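Local coordinates for protein betaine aldehyde dehydrogenase (Staphylococcus aureus subsp. aureus COL, PDB 4QTO) that catalyses the NAD-dependent oxidation of betaine aldehyde to glycine betaine, as a member of the aldehyde dehydrogenase family, at residues 78-82 and 227-231; 170-176 and 499-503; 186-190 and 490-494. All coordinates share one frame; numbering follows the deposited sequence. Where two conformers were deposited one is given.

Contact 1 of 3, residues 78-82 and 227-231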
ATOM      1  N   ALA A  78      28.225 -13.839  16.568  1.00 12.15           N
ATOM      2  CA  ALA A  78      28.672 -12.457  16.308  1.00 12.33           C
ATOM      3  C   ALA A  78      27.575 -11.637  15.663  1.00 12.04           C
ATOM      4  O   ALA A  78      27.386 -10.467  16.003  1.00 11.86           O
ATOM      5  CB  ALA A  78      29.906 -12.446  15.436  1.00 12.91           C
ATOM      6  N   ALA A  79      26.843 -12.255  14.734  1.00 11.34           N
ATOM      7  CA  ALA A  79      25.701 -11.598  14.085  1.00 10.92           C
ATOM      8  C   ALA A  79      24.655 -11.226  15.137  1.00 10.77           C
ATOM      9  O   ALA A  79      24.056 -10.137  15.120  1.00 11.29           O
ATOM     10  CB  ALA A  79      25.132 -12.510  13.016  1.00 11.04           C
ATOM     11  N   ARG A  80      24.378 -12.162  16.059  1.00 10.79           N
ATOM     12  CA  ARG A  80      23.439 -11.904  17.123  1.00 12.23           C
ATOM     13  C   ARG A  80      23.905 -10.759  18.007  1.00 11.91           C
ATOM     14  O   ARG A  80      23.122  -9.864  18.347  1.00 12.47           O
ATOM     15  CB  ARG A  80      23.185 -13.186  17.959  1.00 12.59           C
ATOM     16  CG  ARG A  80      22.399 -12.983  19.259  1.00 13.54           C
ATOM     17  CD  ARG A  80      21.028 -12.353  19.061  1.00 14.75           C
ATOM     18  NE  ARG A  80      20.186 -13.220  18.237  1.00 15.29           N
ATOM     19  CZ  ARG A  80      19.103 -12.820  17.579  1.00 14.13           C
ATOM     20  NH1 ARG A  80      18.694 -11.566  17.633  1.00 14.37           N
ATOM     21  NH2 ARG A  80      18.430 -13.695  16.856  1.00 13.60           N
ATOM     22  N   ARG A  81      25.163 -10.797  18.434  1.00 12.74           N
ATOM     23  CA  ARG A  81      25.698  -9.727  19.280  1.00 13.59           C
ATOM     24  C   ARG A  81      25.564  -8.356  18.596  1.00 13.45           C
ATOM     25  O   ARG A  81      25.121  -7.370  19.214  1.00 13.68           O
ATOM     26  CB  ARG A  81      27.171 -10.004  19.611  1.00 15.69           C
ATOM     27  CG  ARG A  81      27.709  -9.080  20.690  1.00 18.20           C
ATOM     28  CD  ARG A  81      29.230  -9.011  20.683  1.00 21.69           C
ATOM     29  NE  ARG A  81      29.700  -8.329  19.471  1.00 24.26           N
ATOM     30  CZ  ARG A  81      30.454  -8.881  18.518  1.00 27.18           C
ATOM     31  NH1 ARG A  81      30.919 -10.121  18.645  1.00 27.24           N
ATOM     32  NH2 ARG A  81      30.807  -8.145  17.465  1.00 27.65           N
ATOM     33  N   ALA A  82      25.925  -8.320  17.325  1.00 12.60           N
ATOM     34  CA  ALA A  82      25.821  -7.118  16.527  1.00 12.47           C
ATOM     35  C   ALA A  82      24.360  -6.640  16.432  1.00 12.39           C
ATOM     36  O   ALA A  82      24.076  -5.438  16.585  1.00 12.97           O
ATOM     37  CB  ALA A  82      26.414  -7.324  15.160  1.00 13.10           C
ATOM     38  N   LYS A 227      30.861  -4.237  13.265  1.00 14.81           N
ATOM     39  CA  LYS A 227      31.445  -5.531  13.467  1.00 16.33           C
ATOM     40  C   LYS A 227      30.371  -6.576  13.789  1.00 14.74           C
ATOM     41  O   LYS A 227      29.577  -6.372  14.700  1.00 15.68           O
ATOM     42  CB  LYS A 227      32.429  -5.381  14.624  1.00 21.00           C
ATOM     43  CG  LYS A 227      33.270  -6.554  14.914  1.00 28.18           C
ATOM     44  CD  LYS A 227      34.188  -6.231  16.090  1.00 33.15           C
ATOM     45  CE  LYS A 227      35.045  -7.435  16.426  1.00 41.16           C
ATOM     46  NZ  LYS A 227      35.892  -7.185  17.622  1.00 49.69           N
ATOM     47  N   GLY A 228      30.349  -7.666  13.031  1.00 13.27           N
ATOM     48  CA  GLY A 228      29.385  -8.731  13.193  1.00 13.53           C
ATOM     49  C   GLY A 228      28.143  -8.618  12.323  1.00 12.66           C
ATOM     50  O   GLY A 228      27.392  -9.574  12.193  1.00 13.37           O
ATOM     51  N   THR A 229      27.915  -7.447  11.708  1.00 11.63           N
ATOM     52  CA  THR A 229      26.728  -7.257  10.857  1.00 11.94           C
ATOM     53  C   THR A 229      26.752  -8.146   9.607  1.00 11.04           C
ATOM     54  O   THR A 229      25.706  -8.634   9.164  1.00 11.09           O
ATOM     55  CB  THR A 229      26.620  -5.785  10.388  1.00 14.47           C
ATOM     56  OG1 THR A 229      26.508  -4.954  11.544  1.00 20.20           O
ATOM     57  CG2 THR A 229      25.372  -5.548   9.541  1.00 14.58           C
ATOM     58  N   ILE A 230      27.946  -8.319   9.041  1.00 11.01           N
ATOM     59  CA  ILE A 230      28.135  -9.182   7.877  1.00 10.13           C
ATOM     60  C   ILE A 230      29.203 -10.221   8.192  1.00  9.46           C
ATOM     61  O   ILE A 230      30.222  -9.923   8.829  1.00 10.87           O
ATOM     62  CB  ILE A 230      28.475  -8.403   6.586  1.00 11.19           C
ATOM     63  CG1 ILE A 230      29.796  -7.634   6.700  1.00 12.65           C
ATOM     64  CG2 ILE A 230      27.328  -7.478   6.237  1.00 13.05           C
ATOM     65  CD1 ILE A 230      30.218  -6.946   5.414  1.00 13.45           C
ATOM     66  N   ASN A 231      28.967 -11.463   7.783  1.00  9.12           N
ATOM     67  CA  ASN A 231      29.913 -12.532   7.991  1.00  9.70           C
ATOM     68  C   ASN A 231      29.838 -13.493   6.798  1.00  9.82           C
ATOM     69  O   ASN A 231      28.739 -13.735   6.239  1.00  9.34           O
ATOM     70  CB  ASN A 231      29.612 -13.334   9.260  1.00  9.93           C
ATOM     71  CG  ASN A 231      29.443 -12.468  10.498  1.00  9.38           C
ATOM     72  OD1 ASN A 231      30.394 -12.256  11.264  1.00 11.66           O
ATOM     73  ND2 ASN A 231      28.248 -11.938  10.680  1.00  9.02           N
TER
HETATM   74  O   HOH W   1      25.481  -4.066  14.088  1.00 44.30           O
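Gly228 O meets two groups at once, Ala79 and Asn231. Ala79 CA lies 3.2 Å from Gly228 O and sends its C-H toward the oxygen, with 153° at the hydrogen. Within 227-231, Asn231 ND2 donates to Gly228 O at 2.9 Å. That donor stands above the carbonyl plane, 54° out of it, and does not follow a lone pair. Asn231 CG is anti to its own carbonyl carbon (chi1 -51°). This brings the amide back toward Gly228 and leaves Asn231 ND2 3.9 Å from Ala79 CB. Bonds from ND2 to Leu201 O and from Asp38 N to OD1 fix the amide's rotation.

Gly228 has no side chain to hold the helix off, and the CA atoms of Ala79 and Gly228 come within 4.8 Å. One helical turn on, the methyl of Ala82 presses on the loop backbone, with Ala82 CB 3.3 Å from Lys227 O. Arg81 comes to the same peptide obliquely. Its chain bends at chi3, and the guanidinium has Ala78 O over one face. Arg81 NH2 is 3.5 Å from Lys227 O, but its salt bridge is with Asp38. A water donates to Thr229 OG1 and, more weakly, to Ala82 O. Thr229 OG1 also bonds Pro226 O.

The contact sets helix 69-85 against the loop that leads into strand 230-232 of the Rossmann-like sheet. That strand runs parallel to strand 200-204. Helix and loop share no classical direct hydrogen bond. Small residues, a C-H...O contact and one water join them, which implies that close fit matters more here than strong polar bonding. Asp38, bridged by Arg81 and touched by Lys227, probably balances the two positive charges.

Contact 2 of 3, residues 170-176 and 499-503; sequences PVGVVTQ and EYLVS
The Tyr500 ring and the Gln176 amide are flat groups turned almost square to each other, their planes 79° apart. The ring is met obliquely by both Gln176 NE2 and Val174. It also packs on Pro193 and Ala194 of helix 183-197 and on Leu252 of the neighbouring strand 252-256. The contact is where strand 501-509 joins, antiparallel, the Rossmann-like sheet through strand 162-177. Pro170 and Leu501 form a non-hydrogen-bonded pair there, with CA atoms 4.5 Å apart and side chains diverging.

Gln176 NE2 donates to Tyr500 OH at 3.2 Å, a rather long bond tilted out of the amide plane. The same nitrogen has a weak bond to Lys190 O. The Val174 side chain crosses the ring at about a right angle. In the conformer given, Val174 CG1 lies 3.6 Å from Tyr500 CE2.

At the other end, Val502 CG1 sits between its backbone N and carbonyl carbon (chi1 58°). This turns the methyl to Pro170, with Val502 CG1 3.6 Å from Pro170 O. Val502 also packs on Arg490 of a second subunit. A bound sodium ion lies about 8 Å from the Val171 side chain. Val171 N donates to Tyr500 O at 2.9 Å, the one backbone hydrogen bond between the two segments.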
ATOM      1  N   PRO A 170      13.606  -5.192  11.548  1.00  9.77           N
ATOM      2  CA  PRO A 170      14.395  -6.252  10.872  1.00  8.69           C
ATOM      3  C   PRO A 170      14.061  -7.599  11.533  1.00  8.16           C
ATOM      4  O   PRO A 170      13.941  -7.693  12.763  1.00  9.89           O
ATOM      5  CB  PRO A 170      15.845  -5.856  11.123  1.00 10.37           C
ATOM      6  CG  PRO A 170      15.797  -4.811  12.188  1.00 11.09           C
ATOM      7  CD  PRO A 170      14.468  -4.153  12.148  1.00 13.29           C
ATOM      8  N   VAL A 171      14.017  -8.645  10.728  1.00  8.39           N
ATOM      9  CA  VAL A 171      13.662  -9.995  11.233  1.00  9.02           C
ATOM     10  C   VAL A 171      14.656 -10.467  12.291  1.00  9.18           C
ATOM     11  O   VAL A 171      14.281 -11.170  13.233  1.00 10.74           O
ATOM     12  CB  VAL A 171      13.438 -10.984  10.061  1.00  9.07           C
ATOM     13  CG1 VAL A 171      14.732 -11.308   9.344  1.00  9.27           C
ATOM     14  CG2 VAL A 171      12.741 -12.255  10.533  1.00 10.25           C
ATOM     15  N   GLY A 172      15.933 -10.107  12.134  1.00  9.30           N
ATOM     16  CA  GLY A 172      16.959 -10.396  13.102  1.00  9.88           C
ATOM     17  C   GLY A 172      18.215 -10.898  12.432  1.00 10.29           C
ATOM     18  O   GLY A 172      18.775 -10.233  11.571  1.00 10.59           O
ATOM     19  N   VAL A 173      18.658 -12.059  12.873  1.00  9.52           N
ATOM     20  CA  VAL A 173      19.839 -12.708  12.359  1.00  9.12           C
ATOM     21  C   VAL A 173      19.409 -13.634  11.224  1.00  9.84           C
ATOM     22  O   VAL A 173      18.514 -14.484  11.409  1.00  9.86           O
ATOM     23  CB  VAL A 173      20.515 -13.518  13.471  1.00 10.62           C
ATOM     24  CG1 VAL A 173      21.617 -14.412  12.907  1.00 10.68           C
ATOM     25  CG2 VAL A 173      21.069 -12.612  14.547  1.00 11.79           C
ATOM     26  N   VAL A 174      20.059 -13.504  10.065  0.50  9.36           N
ATOM     27  CA  VAL A 174      19.698 -14.308   8.916  0.50 10.36           C
ATOM     28  C   VAL A 174      20.888 -15.096   8.390  0.50 10.00           C
ATOM     29  O   VAL A 174      22.004 -14.562   8.334  0.50 10.96           O
ATOM     30  CB  VAL A 174      19.189 -13.437   7.750  0.50 11.06           C
ATOM     31  CG1 VAL A 174      18.706 -14.327   6.604  0.50 12.84           C
ATOM     32  CG2 VAL A 174      18.085 -12.500   8.225  0.50 11.98           C
ATOM     33  N   THR A 175      20.649 -16.352   8.023  1.00  9.41           N
ATOM     34  CA  THR A 175      21.672 -17.184   7.381  1.00  9.21           C
ATOM     35  C   THR A 175      21.258 -17.278   5.904  1.00  9.14           C
ATOM     36  O   THR A 175      20.067 -17.387   5.556  1.00  9.82           O
ATOM     37  CB  THR A 175      21.902 -18.526   8.036  1.00 10.60           C
ATOM     38  OG1 THR A 175      20.682 -19.236   8.086  1.00 10.94           O
ATOM     39  CG2 THR A 175      22.483 -18.330   9.434  1.00 10.46           C
ATOM     40  N   GLN A 176      22.254 -17.222   5.028  1.00  8.81           N
ATOM     41  CA  GLN A 176      22.028 -17.101   3.602  1.00  8.55           C
ATOM     42  C   GLN A 176      22.955 -18.080   2.890  1.00  9.03           C
ATOM     43  O   GLN A 176      24.171 -17.998   3.061  1.00 11.00           O
ATOM     44  CB  GLN A 176      22.285 -15.665   3.153  1.00  9.20           C
ATOM     45  CG  GLN A 176      21.369 -14.651   3.844  1.00  8.89           C
ATOM     46  CD  GLN A 176      21.701 -13.209   3.550  1.00  9.61           C
ATOM     47  OE1 GLN A 176      22.852 -12.836   3.400  1.00 11.05           O
ATOM     48  NE2 GLN A 176      20.663 -12.385   3.497  1.00  9.83           N
ATOM     49  N   GLU A 499      10.587 -10.436   3.524  1.00 10.49           N
ATOM     50  CA  GLU A 499      11.125 -11.641   4.125  1.00 11.62           C
ATOM     51  C   GLU A 499      12.078 -11.255   5.257  1.00  9.85           C
ATOM     52  O   GLU A 499      12.252 -12.023   6.222  1.00 10.18           O
ATOM     53  CB  GLU A 499      11.942 -12.518   3.175  1.00 12.86           C
ATOM     54  CG  GLU A 499      11.169 -13.050   1.984  1.00 16.15           C
ATOM     55  CD  GLU A 499      10.204 -14.174   2.307  1.00 18.49           C
ATOM     56  OE1 GLU A 499      10.390 -14.838   3.366  1.00 20.42           O
ATOM     57  OE2 GLU A 499       9.235 -14.350   1.484  1.00 17.20           O
ATOM     58  N   TYR A 500      12.669 -10.045   5.154  1.00  8.37           N
ATOM     59  CA  TYR A 500      13.661  -9.554   6.099  1.00  7.88           C
ATOM     60  C   TYR A 500      13.086  -8.633   7.175  1.00  8.43           C
ATOM     61  O   TYR A 500      13.854  -8.005   7.925  1.00  9.21           O
ATOM     62  CB  TYR A 500      14.842  -8.907   5.348  1.00  7.94           C
ATOM     63  CG  TYR A 500      15.641  -9.958   4.578  1.00  7.94           C
ATOM     64  CD1 TYR A 500      15.322 -10.322   3.275  1.00  8.51           C
ATOM     65  CD2 TYR A 500      16.689 -10.621   5.188  1.00  9.50           C
ATOM     66  CE1 TYR A 500      15.995 -11.350   2.630  1.00  8.85           C
ATOM     67  CE2 TYR A 500      17.373 -11.637   4.550  1.00 10.01           C
ATOM     68  CZ  TYR A 500      17.028 -11.994   3.279  1.00 10.10           C
ATOM     69  OH  TYR A 500      17.700 -13.025   2.633  1.00 10.67           O
ATOM     70  N   LEU A 501      11.754  -8.567   7.252  1.00  7.67           N
ATOM     71  CA  LEU A 501      11.072  -7.773   8.238  1.00  8.13           C
ATOM     72  C   LEU A 501      10.179  -8.665   9.097  1.00  8.68           C
ATOM     73  O   LEU A 501       9.760  -9.769   8.686  1.00  9.57           O
ATOM     74  CB  LEU A 501      10.175  -6.725   7.557  1.00  9.19           C
ATOM     75  CG  LEU A 501      10.950  -5.665   6.761  1.00 10.66           C
ATOM     76  CD1 LEU A 501       9.969  -4.816   5.964  1.00 13.40           C
ATOM     77  CD2 LEU A 501      11.754  -4.807   7.708  1.00 10.93           C
ATOM     78  N   VAL A 502       9.852  -8.140  10.272  1.00  7.95           N
ATOM     79  CA  VAL A 502       8.897  -8.787  11.175  1.00  8.49           C
ATOM     80  C   VAL A 502       7.953  -7.682  11.670  1.00  8.94           C
ATOM     81  O   VAL A 502       8.385  -6.546  11.898  1.00  9.34           O
ATOM     82  CB  VAL A 502       9.581  -9.515  12.332  1.00  9.55           C
ATOM     83  CG1 VAL A 502      10.452  -8.595  13.171  1.00  9.96           C
ATOM     84  CG2 VAL A 502       8.559 -10.275  13.169  1.00 10.45           C
ATOM     85  N   SER A 503       6.670  -8.017  11.791  1.00  9.21           N
ATOM     86  CA  SER A 503       5.673  -7.044  12.261  1.00  9.49           C
ATOM     87  C   SER A 503       5.471  -7.154  13.760  1.00  8.76           C
ATOM     88  O   SER A 503       5.372  -8.250  14.312  1.00  9.59           O
ATOM     89  CB  SER A 503       4.322  -7.323  11.608  1.00 10.26           C
ATOM     90  OG  SER A 503       4.366  -7.104  10.215  1.00 12.87           O
TER

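Contact 3 of 3, residues 186-190 and 490-494; sequences QASWK and RELGK
Leu492 and Glu491 both pack closely on the indole of Trp189. Leu492 CD2 lies over one face as a CH-pi contact, 3.6 Å from the centroid of the Trp189 five-membered ring and only 10° off its normal. Leu492 CD1 lies on that face too, nearer the rim. Gln186 NE2 covers the rim of the opposite face. Glu491 OE1 comes in at the edge, in the ring plane, 3.3 Å from Trp189 CE3.

The carboxylate is also tied to Lys190. Lys190 NZ makes a salt bridge to Glu491 OE2 at 2.7 Å, on the syn side and 25° out of the carboxylate plane. The lysine chain is extended until chi4, where a bend (-61°) swings NZ to the acid. NZ has further bonds to Ser254 and Thr256.

Beside this tight part the segments meet through water. One water donates to Trp189 O and accepts from Leu492 N, which lies 2.8 Å from that water's oxygen. Another lies 2.6 Å from Glu491 OE1 and also near Gln186 OE1, and takes a weak bond from Lys190 NZ.

A bound PEG molecule lies about 8 Å from the Gln186 side chain. The contact lies between helix 183-197 and the loop leading into helix 493-498. Strand 252-256 touches Gln186 and Glu491, and Trp480 stacks edge-to-face on Trp189.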
ATOM      1  N   GLN A 186      22.834 -14.233  -7.022  1.00 10.89           N
ATOM      2  CA  GLN A 186      21.975 -14.762  -5.965  1.00 12.20           C
ATOM      3  C   GLN A 186      22.380 -14.201  -4.608  1.00 11.50           C
ATOM      4  O   GLN A 186      21.520 -13.973  -3.765  1.00 13.13           O
ATOM      5  CB  GLN A 186      21.987 -16.292  -5.988  1.00 16.02           C
ATOM      6  CG  GLN A 186      21.412 -16.861  -7.266  1.00 19.01           C
ATOM      7  CD  GLN A 186      19.993 -16.405  -7.559  1.00 26.61           C
ATOM      8  OE1 GLN A 186      19.054 -16.680  -6.802  1.00 26.84           O
ATOM      9  NE2 GLN A 186      19.812 -15.765  -8.707  1.00 34.72           N
ATOM     10  N   ALA A 187      23.664 -13.941  -4.408  1.00 10.17           N
ATOM     11  CA  ALA A 187      24.122 -13.316  -3.173  1.00 11.28           C
ATOM     12  C   ALA A 187      23.480 -11.921  -3.027  1.00 10.86           C
ATOM     13  O   ALA A 187      22.998 -11.559  -1.948  1.00  9.78           O
ATOM     14  CB  ALA A 187      25.617 -13.189  -3.138  1.00 12.27           C
ATOM     15  N   SER A 188      23.492 -11.142  -4.115  1.00 10.29           N
ATOM     16  CA  SER A 188      22.931  -9.773  -4.073  1.00  9.52           C
ATOM     17  C   SER A 188      21.457  -9.775  -3.693  1.00  9.74           C
ATOM     18  O   SER A 188      20.964  -8.887  -2.995  1.00  8.73           O
ATOM     19  CB  SER A 188      23.136  -8.993  -5.376  1.00  9.82           C
ATOM     20  OG  SER A 188      22.297  -9.430  -6.457  1.00  9.99           O
ATOM     21  N   TRP A 189      20.719 -10.777  -4.166  1.00  8.16           N
ATOM     22  CA  TRP A 189      19.286 -10.867  -3.866  1.00  8.74           C
ATOM     23  C   TRP A 189      18.982 -11.035  -2.377  1.00  9.05           C
ATOM     24  O   TRP A 189      17.907 -10.661  -1.908  1.00  9.44           O
ATOM     25  CB  TRP A 189      18.661 -12.041  -4.629  1.00  8.37           C
ATOM     26  CG  TRP A 189      18.541 -11.891  -6.126  1.00  9.75           C
ATOM     27  CD1 TRP A 189      19.189 -11.012  -6.934  1.00 10.02           C
ATOM     28  CD2 TRP A 189      17.806 -12.767  -6.999  1.00  9.74           C
ATOM     29  NE1 TRP A 189      18.846 -11.246  -8.246  1.00 10.41           N
ATOM     30  CE2 TRP A 189      17.978 -12.307  -8.298  1.00 10.51           C
ATOM     31  CE3 TRP A 189      16.966 -13.867  -6.772  1.00 12.07           C
ATOM     32  CZ2 TRP A 189      17.391 -12.937  -9.392  1.00 12.21           C
ATOM     33  CZ3 TRP A 189      16.355 -14.474  -7.870  1.00 13.37           C
ATOM     34  CH2 TRP A 189      16.579 -13.998  -9.144  1.00 12.83           C
ATOM     35  N   LYS A 190      19.922 -11.623  -1.660  1.00  8.47           N
ATOM     36  CA  LYS A 190      19.824 -11.847  -0.241  1.00  8.44           C
ATOM     37  C   LYS A 190      20.469 -10.728   0.588  1.00  9.40           C
ATOM     38  O   LYS A 190      19.859 -10.223   1.548  1.00  8.87           O
ATOM     39  CB  LYS A 190      20.436 -13.219   0.119  1.00  9.08           C
ATOM     40  CG  LYS A 190      19.827 -14.398  -0.650  1.00  9.87           C
ATOM     41  CD  LYS A 190      20.338 -15.717  -0.125  1.00 10.55           C
ATOM     42  CE  LYS A 190      19.932 -16.918  -0.956  1.00 11.73           C
ATOM     43  NZ  LYS A 190      18.477 -17.105  -1.042  1.00 12.67           N
ATOM     44  N   ARG A 490       9.446 -15.252  -1.460  1.00  9.16           N
ATOM     45  CA  ARG A 490       9.855 -14.548  -2.639  1.00  8.59           C
ATOM     46  C   ARG A 490      11.152 -13.767  -2.382  1.00  9.27           C
ATOM     47  O   ARG A 490      11.430 -13.350  -1.262  1.00 11.98           O
ATOM     48  CB  ARG A 490       8.795 -13.510  -3.086  1.00  8.90           C
ATOM     49  CG  ARG A 490       7.507 -14.075  -3.644  1.00  8.84           C
ATOM     50  CD  ARG A 490       7.724 -14.751  -4.967  1.00  9.10           C
ATOM     51  NE  ARG A 490       6.527 -15.289  -5.595  1.00  9.10           N
ATOM     52  CZ  ARG A 490       6.004 -16.489  -5.294  1.00  9.68           C
ATOM     53  NH1 ARG A 490       6.561 -17.259  -4.352  1.00  9.49           N
ATOM     54  NH2 ARG A 490       4.949 -16.928  -5.933  1.00  9.33           N
ATOM     55  N   GLU A 491      11.912 -13.594  -3.447  1.00  8.33           N
ATOM     56  CA  GLU A 491      13.057 -12.701  -3.475  1.00  8.65           C
ATOM     57  C   GLU A 491      12.760 -11.602  -4.476  1.00  8.23           C
ATOM     58  O   GLU A 491      11.937 -11.781  -5.396  1.00  9.32           O
ATOM     59  CB  GLU A 491      14.331 -13.430  -3.791  1.00 10.17           C
ATOM     60  CG  GLU A 491      14.714 -14.327  -2.613  1.00 12.06           C
ATOM     61  CD  GLU A 491      16.104 -14.943  -2.718  1.00 14.91           C
ATOM     62  OE1 GLU A 491      16.546 -15.275  -3.809  1.00 17.95           O
ATOM     63  OE2 GLU A 491      16.734 -15.107  -1.677  1.00 17.13           O
ATOM     64  N   LEU A 492      13.435 -10.480  -4.310  1.00  8.95           N
ATOM     65  CA  LEU A 492      13.230  -9.256  -5.124  1.00  8.65           C
ATOM     66  C   LEU A 492      11.865  -8.579  -4.839  1.00  8.64           C
ATOM     67  O   LEU A 492      10.947  -9.147  -4.245  1.00  8.50           O
ATOM     68  CB  LEU A 492      13.395  -9.493  -6.641  1.00  9.54           C
ATOM     69  CG  LEU A 492      14.710 -10.174  -7.031  1.00  9.94           C
ATOM     70  CD1 LEU A 492      14.754 -10.343  -8.539  1.00 11.36           C
ATOM     71  CD2 LEU A 492      15.925  -9.420  -6.502  1.00 11.90           C
ATOM     72  N   GLY A 493      11.791  -7.318  -5.255  1.00  9.42           N
ATOM     73  CA  GLY A 493      10.600  -6.508  -5.043  1.00  9.42           C
ATOM     74  C   GLY A 493      10.303  -6.216  -3.592  1.00  9.73           C
ATOM     75  O   GLY A 493      11.090  -6.497  -2.683  1.00  9.32           O
ATOM     76  N   LYS A 494       9.141  -5.595  -3.365  1.00 11.54           N
ATOM     77  CA  LYS A 494       8.743  -5.279  -2.013  1.00 11.83           C
ATOM     78  C   LYS A 494       8.514  -6.529  -1.190  1.00 10.92           C
ATOM     79  O   LYS A 494       8.866  -6.566  -0.007  1.00 12.84           O
ATOM     80  CB  LYS A 494       7.507  -4.368  -2.040  1.00 14.41           C
ATOM     81  CG  LYS A 494       7.816  -2.997  -2.645  1.00 17.97           C
ATOM     82  CD  LYS A 494       6.617  -2.080  -2.646  1.00 23.83           C
ATOM     83  CE  LYS A 494       6.976  -0.759  -3.326  1.00 27.76           C
ATOM     84  NZ  LYS A 494       5.861   0.247  -3.246  1.00 39.88           N
TER
HETATM   85  O   HOH W   2      18.962 -16.180  -4.151  1.00 25.10           O
HETATM   86  O   HOH W   3      15.149 -10.445  -2.117  1.00  9.70           O

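How the contacts relate
The centres of contacts 1 and 2 are about 13 Å apart, as are those of contacts 2 and 3. The centres of contacts 1 and 3 lie about 21 Å apart, and the two do not touch. Contact 2 is thus the middle piece. Its Val173 packs on Ala79 and Arg80 of contact 1, and its Glu499 probably bonds Arg490 N of contact 3. Contacts 1 and 2 reach the same sheet. Strand 162-177 leads into helix 183-197, and helix 493-498 into strand 501-509, so contact 3 is nested inside the loop closed by contact 2. Contact 1 crosses both along the chain. Together they bring early, middle and late parts of the chain together around one Rossmann-like sheet.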